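PDB 7AE5: phenolic acid decarboxylase from Sedimentibacter hydroxybenzoicus, which catalyses the reversible, oxygen-sensitive decarboxylation of 4-hydroxybenzoate and 3,4-dihydroxybenzoate under anaerobic conditions, using prenylated FMN and manganese. Local coordinates for residues Tyr132-Gln137 against Phe305-Leu310; Asp246-Leu251 against Lys293-Thr298; Val387-Val392 against Asp441-Val446. One frame throughout, in Å; residues are numbered along the deposited sequence.

Interaction 1 (Tyr132-Gln137 against Phe305-Leu310); sequences YRINEQ and FENLYL
ND2 of N135 donates to O of L310 at 2.9 Å, and the other two polar pairs between 132-137 and 305-310 are weak. In the N135 bond the donor comes nearly in line with the C=O (166°), while the N-H is bent to 152°; the acceptor lies close to the amide plane. ND2 of N307 reaches OH of Y132 at 3.1 Å, the side chains meeting tip to tip with amide and ring planes perpendicular. The strongest polar partner of N307 is S144, whose backbone N donates to OD1; ND2 is also bonded to O of Y142. OD1 of N135 lies near the plane of the Y309 ring, at its edge, 3.4 Å from OH of Y309, a long pair.

Two apolar contacts accompany these links. CG2 of I134, anti to the backbone N, meets CD1 of Y309 at 3.6 Å as the two side chains slide past each other in opposite directions. CE1 of Y132 touches CE2 of F305 at 3.9 Å.

The touching backbones run 5° from parallel, yet side chains of one segment meet side chains or a carbonyl of the other. Buried in the Rift-related domain of this UbiD-family enzyme, the contact ends near the predicted active site: the L310 side chain is about 5 Å from that of E278, the predicted proton donor.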
loop_
_atom_site.group_PDB
_atom_site.type_symbol
_atom_site.label_atom_id
_atom_site.label_comp_id
_atom_site.label_asym_id
_atom_site.label_seq_id
_atom_site.Cartn_x
_atom_site.Cartn_y
_atom_site.Cartn_z
ATOM N N TYR C 132 35.610 -34.525 -15.213
ATOM C CA TYR C 132 34.496 -34.476 -16.147
ATOM C C TYR C 132 33.849 -33.100 -16.066
ATOM O O TYR C 132 34.146 -32.303 -15.172
ATOM C CB TYR C 132 33.475 -35.576 -15.843
ATOM C CG TYR C 132 32.879 -35.470 -14.458
ATOM C CD1 TYR C 132 33.564 -35.943 -13.346
ATOM C CD2 TYR C 132 31.634 -34.889 -14.261
ATOM C CE1 TYR C 132 33.024 -35.842 -12.079
ATOM C CE2 TYR C 132 31.086 -34.784 -13.000
ATOM C CZ TYR C 132 31.783 -35.260 -11.912
ATOM O OH TYR C 132 31.232 -35.155 -10.657
ATOM N N ARG C 133 32.952 -32.826 -17.010
ATOM C CA ARG C 133 32.233 -31.558 -17.039
ATOM C C ARG C 133 30.924 -31.700 -16.270
ATOM O O ARG C 133 30.086 -32.545 -16.607
ATOM C CB ARG C 133 31.968 -31.102 -18.472
ATOM C CG ARG C 133 31.673 -29.614 -18.565
ATOM C CD ARG C 133 31.251 -29.187 -19.961
ATOM N NE ARG C 133 32.306 -29.376 -20.949
ATOM C CZ ARG C 133 33.356 -28.577 -21.085
ATOM N NH1 ARG C 133 33.549 -27.544 -20.279
ATOM N NH2 ARG C 133 34.233 -28.817 -22.054
ATOM N N ILE C 134 30.749 -30.863 -15.247
ATOM C CA ILE C 134 29.588 -30.982 -14.370
ATOM C C ILE C 134 28.336 -30.448 -15.057
ATOM O O ILE C 134 27.290 -31.103 -15.071
ATOM C CB ILE C 134 29.852 -30.262 -13.036
ATOM C CG1 ILE C 134 31.190 -30.717 -12.449
ATOM C CG2 ILE C 134 28.715 -30.518 -12.058
ATOM C CD1 ILE C 134 31.544 -30.046 -11.148
ATOM N N ASN C 135 28.416 -29.251 -15.625
ATOM C CA ASN C 135 27.289 -28.683 -16.346
ATOM C C ASN C 135 27.713 -28.313 -17.759
ATOM O O ASN C 135 28.900 -28.156 -18.055
ATOM C CB ASN C 135 26.711 -27.468 -15.612
ATOM C CG ASN C 135 25.663 -27.860 -14.585
ATOM O OD1 ASN C 135 24.687 -28.539 -14.907
ATOM N ND2 ASN C 135 25.866 -27.439 -13.342
ATOM N N GLU C 136 26.711 -28.174 -18.631
ATOM C CA GLU C 136 26.968 -28.087 -20.067
ATOM C C GLU C 136 27.837 -26.886 -20.419
ATOM O O GLU C 136 28.734 -26.991 -21.265
ATOM C CB GLU C 136 25.644 -28.029 -20.828
ATOM C CG GLU C 136 25.324 -29.281 -21.624
ATOM C CD GLU C 136 24.293 -29.031 -22.709
ATOM O OE1 GLU C 136 24.568 -28.216 -23.616
ATOM O OE2 GLU C 136 23.207 -29.648 -22.655
ATOM N N GLN C 137 27.593 -25.738 -19.787
ATOM C CA GLN C 137 28.247 -24.492 -20.163
ATOM C C GLN C 137 29.398 -24.123 -19.237
ATOM O O GLN C 137 29.854 -22.974 -19.254
ATOM C CB GLN C 137 27.227 -23.355 -20.215
ATOM C CG GLN C 137 26.108 -23.594 -21.211
ATOM C CD GLN C 137 26.598 -23.591 -22.646
ATOM O OE1 GLN C 137 27.318 -22.686 -23.065
ATOM N NE2 GLN C 137 26.213 -24.609 -23.404
ATOM N N PHE C 305 37.475 -40.183 -6.354
ATOM C CA PHE C 305 37.208 -38.779 -6.657
ATOM C C PHE C 305 35.814 -38.435 -6.148
ATOM O O PHE C 305 34.813 -38.669 -6.831
ATOM C CB PHE C 305 37.334 -38.522 -8.155
ATOM C CG PHE C 305 37.106 -37.086 -8.557
ATOM C CD1 PHE C 305 37.333 -36.051 -7.663
ATOM C CD2 PHE C 305 36.672 -36.773 -9.837
ATOM C CE1 PHE C 305 37.126 -34.734 -8.034
ATOM C CE2 PHE C 305 36.465 -35.456 -10.215
ATOM C CZ PHE C 305 36.692 -34.436 -9.312
ATOM N N GLU C 306 35.747 -37.875 -4.943
ATOM C CA GLU C 306 34.479 -37.439 -4.367
ATOM C C GLU C 306 34.148 -36.058 -4.918
ATOM O O GLU C 306 34.754 -35.059 -4.517
ATOM C CB GLU C 306 34.553 -37.423 -2.844
ATOM C CG GLU C 306 33.228 -37.077 -2.173
ATOM C CD GLU C 306 33.398 -36.491 -0.782
ATOM O OE1 GLU C 306 34.552 -36.328 -0.338
ATOM O OE2 GLU C 306 32.373 -36.198 -0.131
ATOM N N ASN C 307 33.195 -36.002 -5.843
ATOM C CA ASN C 307 32.809 -34.760 -6.489
ATOM C C ASN C 307 31.316 -34.532 -6.309
ATOM O O ASN C 307 30.564 -35.442 -5.953
ATOM C CB ASN C 307 33.169 -34.768 -7.979
ATOM C CG ASN C 307 33.631 -33.412 -8.471
ATOM O OD1 ASN C 307 34.201 -32.624 -7.715
ATOM N ND2 ASN C 307 33.399 -33.136 -9.749
ATOM N N LEU C 308 30.895 -33.297 -6.568
ATOM C CA LEU C 308 29.537 -32.855 -6.294
ATOM C C LEU C 308 28.899 -32.300 -7.558
ATOM O O LEU C 308 29.538 -31.562 -8.314
ATOM C CB LEU C 308 29.529 -31.789 -5.179
ATOM C CG LEU C 308 28.326 -30.867 -4.939
ATOM C CD1 LEU C 308 28.305 -30.444 -3.484
ATOM C CD2 LEU C 308 28.361 -29.620 -5.821
ATOM N N TYR C 309 27.639 -32.657 -7.783
ATOM C CA TYR C 309 26.829 -32.008 -8.802
ATOM C C TYR C 309 25.956 -30.937 -8.162
ATOM O O TYR C 309 25.370 -31.152 -7.097
ATOM C CB TYR C 309 25.937 -33.003 -9.550
ATOM C CG TYR C 309 24.984 -32.305 -10.501
ATOM C CD1 TYR C 309 25.427 -31.827 -11.729
ATOM C CD2 TYR C 309 23.654 -32.091 -10.157
ATOM C CE1 TYR C 309 24.570 -31.177 -12.594
ATOM C CE2 TYR C 309 22.790 -31.439 -11.015
ATOM C CZ TYR C 309 23.255 -30.984 -12.234
ATOM O OH TYR C 309 22.403 -30.332 -13.098
ATOM N N LEU C 310 25.867 -29.786 -8.823
ATOM C CA LEU C 310 24.938 -28.739 -8.432
ATOM C C LEU C 310 24.214 -28.225 -9.667
ATOM O O LEU C 310 24.769 -28.194 -10.770
ATOM C CB LEU C 310 25.643 -27.579 -7.700
ATOM C CG LEU C 310 26.312 -26.459 -8.500
ATOM C CD1 LEU C 310 26.665 -25.305 -7.575
ATOM C CD2 LEU C 310 27.553 -26.968 -9.214
#

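Interaction 2 (Asp246-Leu251 against Lys293-Thr298); sequences DLYDHL and KIDRIT
The salt bridge between D246 and R296 is unusual in being one-pronged and perpendicular: OD2 of D246 meets NH1 of R296 at 2.6 Å, while the carboxylate and guanidinium planes stand 86° apart. The two side chains cross at about a right angle, and CB of D246 lies over one face of the guanidinium. The R296 chain leaves the strand with CG anti to the backbone N (chi1 -176°) and bends at chi3 (-77°), where NE turns off the extended line. The other carboxylate oxygen, OD1 of D246, is held by K115 and R109, so this aspartate is shared among three basic groups and would probably stay ionised.

L247 crosses the same arginine obliquely. Its CD2 comes within 3.3 Å of NE of R296, a close approach of a methyl to a polar atom that is buried here and has no partner in the model; its CD1 rests 3.7 Å from CB of D295. An alanine in place of R296 would probably leave OD2 of D246 without its charged mate and open a gap beside CD2 of L247.

Further along, OH of Y248 makes a weak hydrogen bond of 3.2 Å to OD2 of D295. That oxygen lies near the ring plane, at its edge, and is also hydrogen-bonded to ND1 of H264. CB of L247 sits over the centre of one face of the Y248 ring.

D295 and R296 both face E262 in a classic beta bulge, and the carboxylate of E262 accepts from the backbone N of D246 (OE2) and of L247 (OE1). The loop between strands 241-244 and 252-254 is thereby fastened at the surface to strand 287-299, which pairs antiparallel with strand 259-265, while R296 also touches V118 of strand 117-119.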
loop_
_atom_site.group_PDB
_atom_site.type_symbol
_atom_site.label_atom_id
_atom_site.label_comp_id
_atom_site.label_asym_id
_atom_site.label_seq_id
_atom_site.Cartn_x
_atom_site.Cartn_y
_atom_site.Cartn_z
ATOM N N ASP C 246 53.260 -32.153 3.040
ATOM C CA ASP C 246 54.619 -32.579 2.726
ATOM C C ASP C 246 55.545 -31.386 2.523
ATOM O O ASP C 246 56.662 -31.357 3.052
ATOM C CB ASP C 246 54.612 -33.475 1.488
ATOM C CG ASP C 246 54.690 -34.949 1.834
ATOM O OD1 ASP C 246 54.669 -35.280 3.039
ATOM O OD2 ASP C 246 54.774 -35.776 0.902
ATOM N N LEU C 247 55.097 -30.386 1.766
ATOM C CA LEU C 247 55.966 -29.285 1.373
ATOM C C LEU C 247 55.857 -28.066 2.277
ATOM O O LEU C 247 56.764 -27.226 2.267
ATOM C CB LEU C 247 55.658 -28.858 -0.066
ATOM C CG LEU C 247 55.623 -29.966 -1.116
ATOM C CD1 LEU C 247 55.154 -29.413 -2.451
ATOM C CD2 LEU C 247 56.993 -30.605 -1.249
ATOM N N TYR C 248 54.786 -27.945 3.055
ATOM C CA TYR C 248 54.501 -26.722 3.793
ATOM C C TYR C 248 54.250 -27.060 5.254
ATOM O O TYR C 248 53.367 -27.866 5.566
ATOM C CB TYR C 248 53.310 -25.991 3.170
ATOM C CG TYR C 248 53.539 -25.673 1.707
ATOM C CD1 TYR C 248 54.592 -24.856 1.314
ATOM C CD2 TYR C 248 52.726 -26.212 0.718
ATOM C CE1 TYR C 248 54.819 -24.568 -0.020
ATOM C CE2 TYR C 248 52.944 -25.931 -0.620
ATOM C CZ TYR C 248 53.992 -25.108 -0.982
ATOM O OH TYR C 248 54.217 -24.822 -2.310
ATOM N N ASP C 249 55.025 -26.435 6.145
ATOM C CA ASP C 249 54.983 -26.783 7.562
ATOM C C ASP C 249 53.712 -26.269 8.227
ATOM O O ASP C 249 53.157 -26.928 9.115
ATOM C CB ASP C 249 56.217 -26.222 8.268
ATOM C CG ASP C 249 57.509 -26.836 7.764
ATOM O OD1 ASP C 249 57.438 -27.826 7.006
ATOM O OD2 ASP C 249 58.593 -26.329 8.125
ATOM N N HIS C 250 53.240 -25.092 7.818
ATOM C CA HIS C 250 52.097 -24.443 8.449
ATOM C C HIS C 250 50.753 -24.989 7.982
ATOM O O HIS C 250 49.721 -24.579 8.524
ATOM C CB HIS C 250 52.132 -22.932 8.189
ATOM C CG HIS C 250 52.165 -22.562 6.736
ATOM N ND1 HIS C 250 52.752 -23.354 5.772
ATOM C CD2 HIS C 250 51.649 -21.496 6.080
ATOM C CE1 HIS C 250 52.619 -22.781 4.589
ATOM N NE2 HIS C 250 51.952 -21.652 4.749
ATOM N N LEU C 251 50.732 -25.889 7.004
ATOM C CA LEU C 251 49.495 -26.413 6.439
ATOM C C LEU C 251 49.294 -27.857 6.876
ATOM O O LEU C 251 50.197 -28.689 6.724
ATOM C CB LEU C 251 49.513 -26.318 4.912
ATOM C CG LEU C 251 49.464 -24.892 4.359
ATOM C CD1 LEU C 251 49.420 -24.898 2.842
ATOM C CD2 LEU C 251 48.274 -24.141 4.938
ATOM N N LYS C 293 49.403 -23.330 -9.021
ATOM C CA LYS C 293 50.278 -24.390 -9.494
ATOM C C LYS C 293 50.287 -25.505 -8.461
ATOM O O LYS C 293 50.327 -25.247 -7.257
ATOM C CB LYS C 293 51.699 -23.879 -9.736
ATOM C CG LYS C 293 52.552 -24.819 -10.571
ATOM C CD LYS C 293 53.930 -24.236 -10.826
ATOM C CE LYS C 293 54.293 -24.310 -12.300
ATOM N NZ LYS C 293 54.381 -25.714 -12.791
ATOM N N ILE C 294 50.226 -26.742 -8.934
ATOM C CA ILE C 294 50.172 -27.910 -8.064
ATOM C C ILE C 294 51.573 -28.505 -8.021
ATOM O O ILE C 294 52.064 -29.041 -9.021
ATOM C CB ILE C 294 49.125 -28.920 -8.548
ATOM C CG1 ILE C 294 47.732 -28.444 -8.130
ATOM C CG2 ILE C 294 49.397 -30.303 -7.971
ATOM C CD1 ILE C 294 46.610 -29.288 -8.665
ATOM N N ASP C 295 52.230 -28.386 -6.866
ATOM C CA ASP C 295 53.625 -28.784 -6.721
ATOM C C ASP C 295 53.795 -30.241 -6.315
ATOM O O ASP C 295 54.826 -30.845 -6.634
ATOM C CB ASP C 295 54.324 -27.890 -5.692
ATOM C CG ASP C 295 54.289 -26.422 -6.071
ATOM O OD1 ASP C 295 54.938 -26.049 -7.071
ATOM O OD2 ASP C 295 53.614 -25.642 -5.368
ATOM N N ARG C 296 52.817 -30.823 -5.625
ATOM C CA ARG C 296 52.907 -32.220 -5.226
ATOM C C ARG C 296 51.508 -32.771 -4.992
ATOM O O ARG C 296 50.616 -32.058 -4.526
ATOM C CB ARG C 296 53.765 -32.396 -3.967
ATOM C CG ARG C 296 53.966 -33.848 -3.556
ATOM C CD ARG C 296 54.503 -33.961 -2.142
ATOM N NE ARG C 296 55.928 -33.660 -2.075
ATOM C CZ ARG C 296 56.841 -34.468 -1.551
ATOM N NH1 ARG C 296 56.510 -35.640 -1.033
ATOM N NH2 ARG C 296 58.115 -34.089 -1.542
ATOM N N ILE C 297 51.333 -34.049 -5.322
ATOM C CA ILE C 297 50.097 -34.778 -5.075
ATOM C C ILE C 297 50.411 -35.946 -4.151
ATOM O O ILE C 297 51.339 -36.718 -4.415
ATOM C CB ILE C 297 49.457 -35.284 -6.381
ATOM C CG1 ILE C 297 48.884 -34.119 -7.186
ATOM C CG2 ILE C 297 48.368 -36.310 -6.084
ATOM C CD1 ILE C 297 48.415 -34.511 -8.569
ATOM N N THR C 298 49.649 -36.065 -3.066
ATOM C CA THR C 298 49.703 -37.219 -2.179
ATOM C C THR C 298 48.310 -37.826 -2.099
ATOM O O THR C 298 47.333 -37.108 -1.866
ATOM C CB THR C 298 50.197 -36.834 -0.779
ATOM O OG1 THR C 298 49.098 -36.350 0.003
ATOM C CG2 THR C 298 51.268 -35.755 -0.863
#

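Interaction 3 (Val387-Val392 against Asp441-Val446); sequences VVDEFV and DATTPV. With RB (rubidium ion), chain Q.
V387 and D441 form a parallel bridge between the neighbouring strands 384-388 and 434-441, and D441 opens an Asx turn beside a rubidium site. In the turn, N of T443 approaches OD1 of D441 at 3.2 Å from above the carboxylate plane, 52° out of it. The carbonyl O atoms of D441 and T443 each bind rubidium at 2.5 Å; water 3, which also donates to OD2 of D441, is a further ligand, and O of R407 and OD1 of D413 are among the others.

Across the contact the chief group is the D389 carboxylate. Its OD2 takes two bonds from T444: OG1 at 2.9 Å, on the syn side but 30° out of the plane, and the backbone N at 3.2 Å, toward which OD2 turns its syn lone pair. OG1 of T444 is also bonded to NH2 of R407. With CG of D389 beside its backbone N, anti to the carbonyl carbon (chi1 -70°), water 1 can bridge N and OD2 of D389 to O of A442; water 2 links OD1 of D389 to O of T444.

Methyl groups also meet: CG2 of T443 is 3.8 Å from CG1 of V387, and CB of A442 is 4.1 Å from CG1 of V388.

Helix 364-372 covers V387, D441 and T443 through A365, whereas helix 397-407 packs on V388 and A442 through A403 and L404, so the join of these two adjacent inner strands of the mixed sheet lies between two helices.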
loop_
_atom_site.group_PDB
_atom_site.type_symbol
_atom_site.label_atom_id
_atom_site.label_comp_id
_atom_site.label_asym_id
_atom_site.label_seq_id
_atom_site.Cartn_x
_atom_site.Cartn_y
_atom_site.Cartn_z
ATOM N N VAL C 387 7.133 -16.806 10.252
ATOM C CA VAL C 387 7.152 -17.139 11.672
ATOM C C VAL C 387 5.942 -18.007 11.979
ATOM O O VAL C 387 4.808 -17.642 11.649
ATOM C CB VAL C 387 7.164 -15.879 12.554
ATOM C CG1 VAL C 387 7.399 -16.262 14.004
ATOM C CG2 VAL C 387 8.235 -14.910 12.077
ATOM N N VAL C 388 6.184 -19.153 12.612
ATOM C CA VAL C 388 5.138 -20.101 12.962
ATOM C C VAL C 388 5.188 -20.350 14.467
ATOM O O VAL C 388 6.134 -19.962 15.155
ATOM C CB VAL C 388 5.266 -21.424 12.182
ATOM C CG1 VAL C 388 5.200 -21.165 10.680
ATOM C CG2 VAL C 388 6.566 -22.124 12.548
ATOM N N ASP C 389 4.149 -21.013 14.972
ATOM C CA ASP C 389 4.033 -21.241 16.403
ATOM C C ASP C 389 5.018 -22.313 16.867
ATOM O O ASP C 389 5.695 -22.972 16.073
ATOM C CB ASP C 389 2.607 -21.644 16.775
ATOM C CG ASP C 389 1.621 -20.504 16.629
ATOM O OD1 ASP C 389 1.877 -19.424 17.203
ATOM O OD2 ASP C 389 0.587 -20.691 15.951
ATOM N N GLU C 390 5.071 -22.490 18.189
ATOM C CA GLU C 390 6.080 -23.350 18.796
ATOM C C GLU C 390 5.873 -24.818 18.444
ATOM O O GLU C 390 6.845 -25.577 18.368
ATOM C CB GLU C 390 6.079 -23.155 20.314
ATOM C CG GLU C 390 4.816 -23.645 21.012
ATOM C CD GLU C 390 3.741 -22.573 21.114
ATOM O OE1 GLU C 390 3.855 -21.542 20.416
ATOM O OE2 GLU C 390 2.781 -22.766 21.892
ATOM N N PHE C 391 4.630 -25.235 18.218
ATOM C CA PHE C 391 4.337 -26.634 17.939
ATOM C C PHE C 391 4.478 -26.994 16.466
ATOM O O PHE C 391 4.389 -28.178 16.124
ATOM C CB PHE C 391 2.920 -26.987 18.415
ATOM C CG PHE C 391 1.854 -26.091 17.855
ATOM C CD1 PHE C 391 1.517 -24.911 18.495
ATOM C CD2 PHE C 391 1.192 -26.426 16.685
ATOM C CE1 PHE C 391 0.537 -24.084 17.982
ATOM C CE2 PHE C 391 0.215 -25.600 16.165
ATOM C CZ PHE C 391 -0.108 -24.425 16.813
ATOM N N VAL C 392 4.693 -26.017 15.594
ATOM C CA VAL C 392 4.838 -26.268 14.166
ATOM C C VAL C 392 6.305 -26.522 13.857
ATOM O O VAL C 392 7.172 -25.706 14.193
ATOM C CB VAL C 392 4.301 -25.087 13.341
ATOM C CG1 VAL C 392 4.776 -25.189 11.897
ATOM C CG2 VAL C 392 2.785 -25.043 13.405
ATOM N N ASP C 441 3.555 -13.361 9.282
ATOM C CA ASP C 441 3.262 -13.766 10.656
ATOM C C ASP C 441 2.192 -14.857 10.634
ATOM O O ASP C 441 0.996 -14.614 10.829
ATOM C CB ASP C 441 2.840 -12.557 11.491
ATOM C CG ASP C 441 2.365 -12.942 12.881
ATOM O OD1 ASP C 441 2.758 -14.025 13.364
ATOM O OD2 ASP C 441 1.609 -12.159 13.495
ATOM N N ALA C 442 2.652 -16.095 10.414
ATOM C CA ALA C 442 1.801 -17.280 10.414
ATOM C C ALA C 442 1.544 -17.817 11.816
ATOM O O ALA C 442 1.361 -19.030 11.986
ATOM C CB ALA C 442 2.414 -18.373 9.534
ATOM N N THR C 443 1.530 -16.953 12.825
ATOM C CA THR C 443 1.272 -17.386 14.188
ATOM C C THR C 443 -0.147 -17.039 14.621
ATOM O O THR C 443 -0.815 -16.158 14.049
ATOM C CB THR C 443 2.275 -16.769 15.170
ATOM O OG1 THR C 443 2.033 -15.361 15.292
ATOM C CG2 THR C 443 3.700 -17.011 14.700
ATOM N N THR C 444 -0.592 -17.779 15.644
ATOM C CA THR C 444 -1.893 -17.583 16.268
ATOM C C THR C 444 -1.869 -16.333 17.137
ATOM O O THR C 444 -0.938 -16.158 17.932
ATOM C CB THR C 444 -2.246 -18.800 17.128
ATOM O OG1 THR C 444 -2.157 -19.997 16.343
ATOM C CG2 THR C 444 -3.643 -18.671 17.704
ATOM N N PRO C 445 -2.856 -15.448 17.022
ATOM C CA PRO C 445 -2.865 -14.242 17.858
ATOM C C PRO C 445 -2.918 -14.582 19.341
ATOM O O PRO C 445 -3.631 -15.492 19.766
ATOM C CB PRO C 445 -4.132 -13.506 17.407
ATOM C CG PRO C 445 -4.409 -14.029 16.032
ATOM C CD PRO C 445 -3.952 -15.454 16.036
ATOM N N VAL C 446 -2.143 -13.844 20.122
ATOM C CA VAL C 446 -2.210 -13.906 21.579
ATOM C C VAL C 446 -2.518 -12.502 22.076
ATOM O O VAL C 446 -2.276 -11.512 21.363
ATOM C CB VAL C 446 -0.905 -14.466 22.194
ATOM C CG1 VAL C 446 -0.478 -15.741 21.486
ATOM C CG2 VAL C 446 0.198 -13.433 22.138
HETATM RB RB RB Q . -0.990 -14.477 12.263
HETATM O O HOH W 1 1.784 -21.439 13.449
HETATM O O HOH W 2 0.604 -18.036 19.404
HETATM O O HOH W 3 -0.689 -13.014 14.208
#

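How the interactions relate
Interactions 1 and 3 are buried, whereas interaction 2 lies at the surface. Interactions 1 and 2 both belong to the Rift-related domain and use consecutive strands, 304-306 and 287-299; interaction 2 is nested in the chain loop closed by interaction 1, their centres 25 Å apart. Interaction 3 belongs to the mixed sheet of strand 384-388, with its centre 41 Å from that of interaction 1 and on the opposite side of the chain's centre. Chemistry follows place: neutral amide and aromatic groups near the predicted proton donor in 132-137/305-310, a charged pair in 246-251/293-298, and a carboxylate with waters beside a metal ion in 387-392/441-446.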